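Local coordinates for cellulose biosynthesis protein BcsG (PDB 5OLT) that is required for cellulose biosynthesis in Salmonella typhimurium and carries a zinc-binding extramembrane domain of the alkaline phosphatase family, at residues A[197-202]-A[246-251]. Sequence-based numbering, arbitrary orientation.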
ATOM      1  N   ARG A 197      -1.039  22.087   0.152  1.00 13.70           N
ATOM      2  CA  ARG A 197      -1.485  22.528  -1.174  1.00 14.11           C
ATOM      3  C   ARG A 197      -2.664  21.672  -1.633  1.00 14.40           C
ATOM      4  O   ARG A 197      -3.665  22.163  -2.147  1.00 15.44           O
ATOM      5  CB  ARG A 197      -0.320  22.491  -2.174  1.00 14.89           C
ATOM      6  CG  ARG A 197      -0.783  22.779  -3.606  1.00 16.30           C
ATOM      7  CD  ARG A 197       0.389  22.966  -4.546  1.00 16.32           C
ATOM      8  NE  ARG A 197       1.140  24.194  -4.229  1.00 18.90           N
ATOM      9  CZ  ARG A 197       2.168  24.659  -4.933  1.00 18.43           C
ATOM     10  NH1 ARG A 197       2.588  24.029  -6.024  1.00 17.84           N
ATOM     11  NH2 ARG A 197       2.760  25.796  -4.548  1.00 20.10           N
ATOM     12  N   TRP A 198      -2.577  20.354  -1.419  1.00 14.01           N
ATOM     13  CA  TRP A 198      -3.678  19.464  -1.731  1.00 13.36           C
ATOM     14  C   TRP A 198      -4.948  19.851  -0.947  1.00 13.81           C
ATOM     15  O   TRP A 198      -6.050  19.917  -1.513  1.00 15.52           O
ATOM     16  CB  TRP A 198      -3.247  18.023  -1.396  1.00 14.34           C
ATOM     17  CG  TRP A 198      -4.329  17.011  -1.523  1.00 12.72           C
ATOM     18  CD1 TRP A 198      -4.707  16.372  -2.664  1.00 13.80           C
ATOM     19  CD2 TRP A 198      -5.200  16.547  -0.495  1.00 12.92           C
ATOM     20  NE1 TRP A 198      -5.757  15.539  -2.420  1.00 13.70           N
ATOM     21  CE2 TRP A 198      -6.094  15.618  -1.093  1.00 12.31           C
ATOM     22  CE3 TRP A 198      -5.311  16.810   0.877  1.00 14.51           C
ATOM     23  CZ2 TRP A 198      -7.075  14.949  -0.363  1.00 14.79           C
ATOM     24  CZ3 TRP A 198      -6.304  16.162   1.595  1.00 16.22           C
ATOM     25  CH2 TRP A 198      -7.180  15.248   0.969  1.00 15.59           C
ATOM     26  N   LEU A 199      -4.784  20.141   0.339  1.00 13.74           N
ATOM     27  CA  LEU A 199      -5.920  20.451   1.230  1.00 15.34           C
ATOM     28  C   LEU A 199      -6.619  21.758   0.825  1.00 17.05           C
ATOM     29  O   LEU A 199      -7.835  21.840   0.864  1.00 20.01           O
ATOM     30  CB  LEU A 199      -5.468  20.516   2.693  1.00 16.50           C
ATOM     31  CG  LEU A 199      -6.609  20.711   3.709  1.00 17.74           C
ATOM     32  CD1 LEU A 199      -7.707  19.645   3.600  1.00 19.60           C
ATOM     33  CD2 LEU A 199      -6.006  20.738   5.117  1.00 20.93           C
ATOM     34  N   THR A 200      -5.859  22.772   0.434  0.70 18.43           N
ATOM     35  CA  THR A 200      -6.469  24.033  -0.056  0.70 23.33           C
ATOM     36  C   THR A 200      -7.272  23.741  -1.345  0.70 26.12           C
ATOM     37  O   THR A 200      -8.417  24.200  -1.499  0.70 28.39           O
ATOM     38  CB  THR A 200      -5.421  25.111  -0.388  0.70 27.72           C
ATOM     39  OG1 THR A 200      -4.700  24.725  -1.563  0.70 33.95           O
ATOM     40  CG2 THR A 200      -4.436  25.361   0.790  0.70 24.14           C
ATOM     41  N   GLY A 201      -6.674  22.963  -2.261  1.00 25.31           N
ATOM     42  CA  GLY A 201      -7.331  22.635  -3.554  1.00 27.60           C
ATOM     43  C   GLY A 201      -8.671  21.934  -3.367  1.00 28.83           C
ATOM     44  O   GLY A 201      -9.654  22.258  -4.068  1.00 29.46           O
ATOM     45  N   GLU A 202      -8.721  21.000  -2.403  1.00 25.65           N
ATOM     46  CA  GLU A 202      -9.923  20.168  -2.149  1.00 30.19           C
ATOM     47  C   GLU A 202     -11.008  20.999  -1.495  1.00 32.91           C
ATOM     48  O   GLU A 202     -12.262  20.877  -1.759  1.00 26.43           O
ATOM     49  CB  GLU A 202      -9.604  18.941  -1.268  1.00 28.62           C
ATOM     50  CG  GLU A 202      -8.862  17.783  -1.979  1.00 33.83           C
ATOM     51  CD  GLU A 202      -9.299  17.468  -3.431  1.00 45.39           C
ATOM     52  OE1 GLU A 202     -10.459  17.734  -3.866  1.00 43.14           O
ATOM     53  OE2 GLU A 202      -8.452  16.915  -4.175  1.00 45.99           O
ATOM     54  N   ASP A 246       1.904  13.586  10.872  0.70 11.46           N
ATOM     55  CA  ASP A 246       1.084  13.816  12.048  0.70 13.85           C
ATOM     56  C   ASP A 246       0.553  15.232  12.115  0.70 11.73           C
ATOM     57  O   ASP A 246      -0.613  15.434  12.472  0.70 13.34           O
ATOM     58  CB  ASP A 246       1.872  13.463  13.311  0.70 16.32           C
ATOM     59  CG  ASP A 246       0.992  12.913  14.398  0.70 18.31           C
ATOM     60  OD1 ASP A 246       0.086  12.087  14.092  0.70 18.66           O
ATOM     61  OD2 ASP A 246       1.209  13.311  15.553  0.70 21.66           O
ATOM     62  N   ALA A 247       1.371  16.211  11.735  1.00 11.76           N
ATOM     63  CA  ALA A 247       0.953  17.605  11.680  1.00 12.38           C
ATOM     64  C   ALA A 247      -0.175  17.742  10.661  1.00 13.42           C
ATOM     65  O   ALA A 247      -1.176  18.412  10.937  1.00 15.03           O
ATOM     66  CB  ALA A 247       2.116  18.507  11.342  1.00 13.02           C
ATOM     67  N   PHE A 248      -0.045  17.083   9.509  1.00 11.67           N
ATOM     68  CA  PHE A 248      -1.099  17.129   8.545  1.00 12.59           C
ATOM     69  C   PHE A 248      -2.383  16.464   9.018  1.00 12.04           C
ATOM     70  O   PHE A 248      -3.473  16.988   8.758  1.00 13.06           O
ATOM     71  CB  PHE A 248      -0.651  16.536   7.205  1.00 12.60           C
ATOM     72  CG  PHE A 248      -1.666  16.766   6.151  1.00 13.41           C
ATOM     73  CD1 PHE A 248      -1.948  18.101   5.769  1.00 15.72           C
ATOM     74  CD2 PHE A 248      -2.368  15.723   5.590  1.00 14.77           C
ATOM     75  CE1 PHE A 248      -2.883  18.387   4.814  1.00 15.27           C
ATOM     76  CE2 PHE A 248      -3.362  16.016   4.600  1.00 14.74           C
ATOM     77  CZ  PHE A 248      -3.615  17.351   4.250  1.00 15.82           C
ATOM     78  N   PHE A 249      -2.278  15.344   9.728  1.00 11.17           N
ATOM     79  CA  PHE A 249      -3.475  14.712  10.277  1.00 13.59           C
ATOM     80  C   PHE A 249      -4.192  15.719  11.174  1.00 15.49           C
ATOM     81  O   PHE A 249      -5.427  15.814  11.145  1.00 15.58           O
ATOM     82  CB  PHE A 249      -3.112  13.450  11.049  1.00 14.48           C
ATOM     83  CG  PHE A 249      -2.751  12.267  10.185  1.00 14.93           C
ATOM     84  CD1 PHE A 249      -2.626  12.360   8.781  1.00 15.31           C
ATOM     85  CD2 PHE A 249      -2.557  11.023  10.787  1.00 19.56           C
ATOM     86  CE1 PHE A 249      -2.289  11.225   8.009  1.00 17.62           C
ATOM     87  CE2 PHE A 249      -2.240   9.904  10.028  1.00 21.11           C
ATOM     88  CZ  PHE A 249      -2.091  10.007   8.650  1.00 19.77           C
ATOM     89  N   THR A 250      -3.436  16.462  11.978  1.00 14.79           N
ATOM     90  CA  THR A 250      -4.048  17.525  12.834  1.00 16.84           C
ATOM     91  C   THR A 250      -4.766  18.606  12.008  1.00 16.24           C
ATOM     92  O   THR A 250      -5.907  19.018  12.352  1.00 18.75           O
ATOM     93  CB  THR A 250      -3.000  18.114  13.794  1.00 18.56           C
ATOM     94  OG1 THR A 250      -2.498  17.038  14.599  1.00 22.51           O
ATOM     95  CG2 THR A 250      -3.603  19.154  14.693  1.00 20.68           C
ATOM     96  N   GLU A 251      -4.131  19.058  10.931  1.00 16.70           N
ATOM     97  CA  GLU A 251      -4.757  19.993   9.990  1.00 18.68           C
ATOM     98  C   GLU A 251      -6.032  19.416   9.399  1.00 16.53           C
ATOM     99  O   GLU A 251      -7.048  20.137   9.269  1.00 18.17           O
ATOM    100  CB  GLU A 251      -3.812  20.430   8.857  1.00 22.69           C
ATOM    101  CG  GLU A 251      -2.697  21.362   9.282  1.00 28.22           C
ATOM    102  CD  GLU A 251      -3.231  22.547  10.075  1.00 37.51           C
ATOM    103  OE1 GLU A 251      -3.956  23.384   9.477  1.00 44.59           O
ATOM    104  OE2 GLU A 251      -2.945  22.630  11.302  1.00 43.51           O
TER
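Phe248 reaches from helix 234-255 to helix 191-203 and meets Trp198 and Leu199 with the far rim of its ring. The two helices pack beside each other on one side of the mixed central sheet in this alkaline phosphatase-like α/β domain. Segments 197-202 and 246-251 run nearly parallel, their axes inclined at -18° and 11.8 Å apart at closest approach, a separation bridged by the large side chains. Phe248 CZ approaches Trp198 CE3 to 3.8 Å, each atom lying at the edge of the other ring, near its plane, so the rings meet rim to rim and do not stack; the two side chains cross at about a right angle. On the neighbouring corner, Phe248 CE1 lies 3.9 Å from Leu199 CD2, while Leu199 CB sits in the plane of the phenyl ring at its edge. The anti setting of CG to the backbone N in Phe248 (chi1 -171°) carries the ring across to helix 191-203, and the Phe248 side chain also touches Leu192, Leu195 and Asn196 there. Leu199 CD2 also comes within 4.3 Å of Glu251 CB, while the Glu251 carboxylate is engaged separately in a salt bridge with Lys254.

Further out, Leu252 packs against both Trp198 and Leu199, adding the next part of helix 234-255 to the apolar seam. The indole is held at the sheet side: NE1 is hydrogen-bonded to Thr212 OG1 on strand 210-216, and Met146 of the edge strand 142-147 touches the Trp198 side chain. One turn along its own helix, Glu202 places CG 3.6 Å above the plane of the Trp198 ring, offset toward its rim.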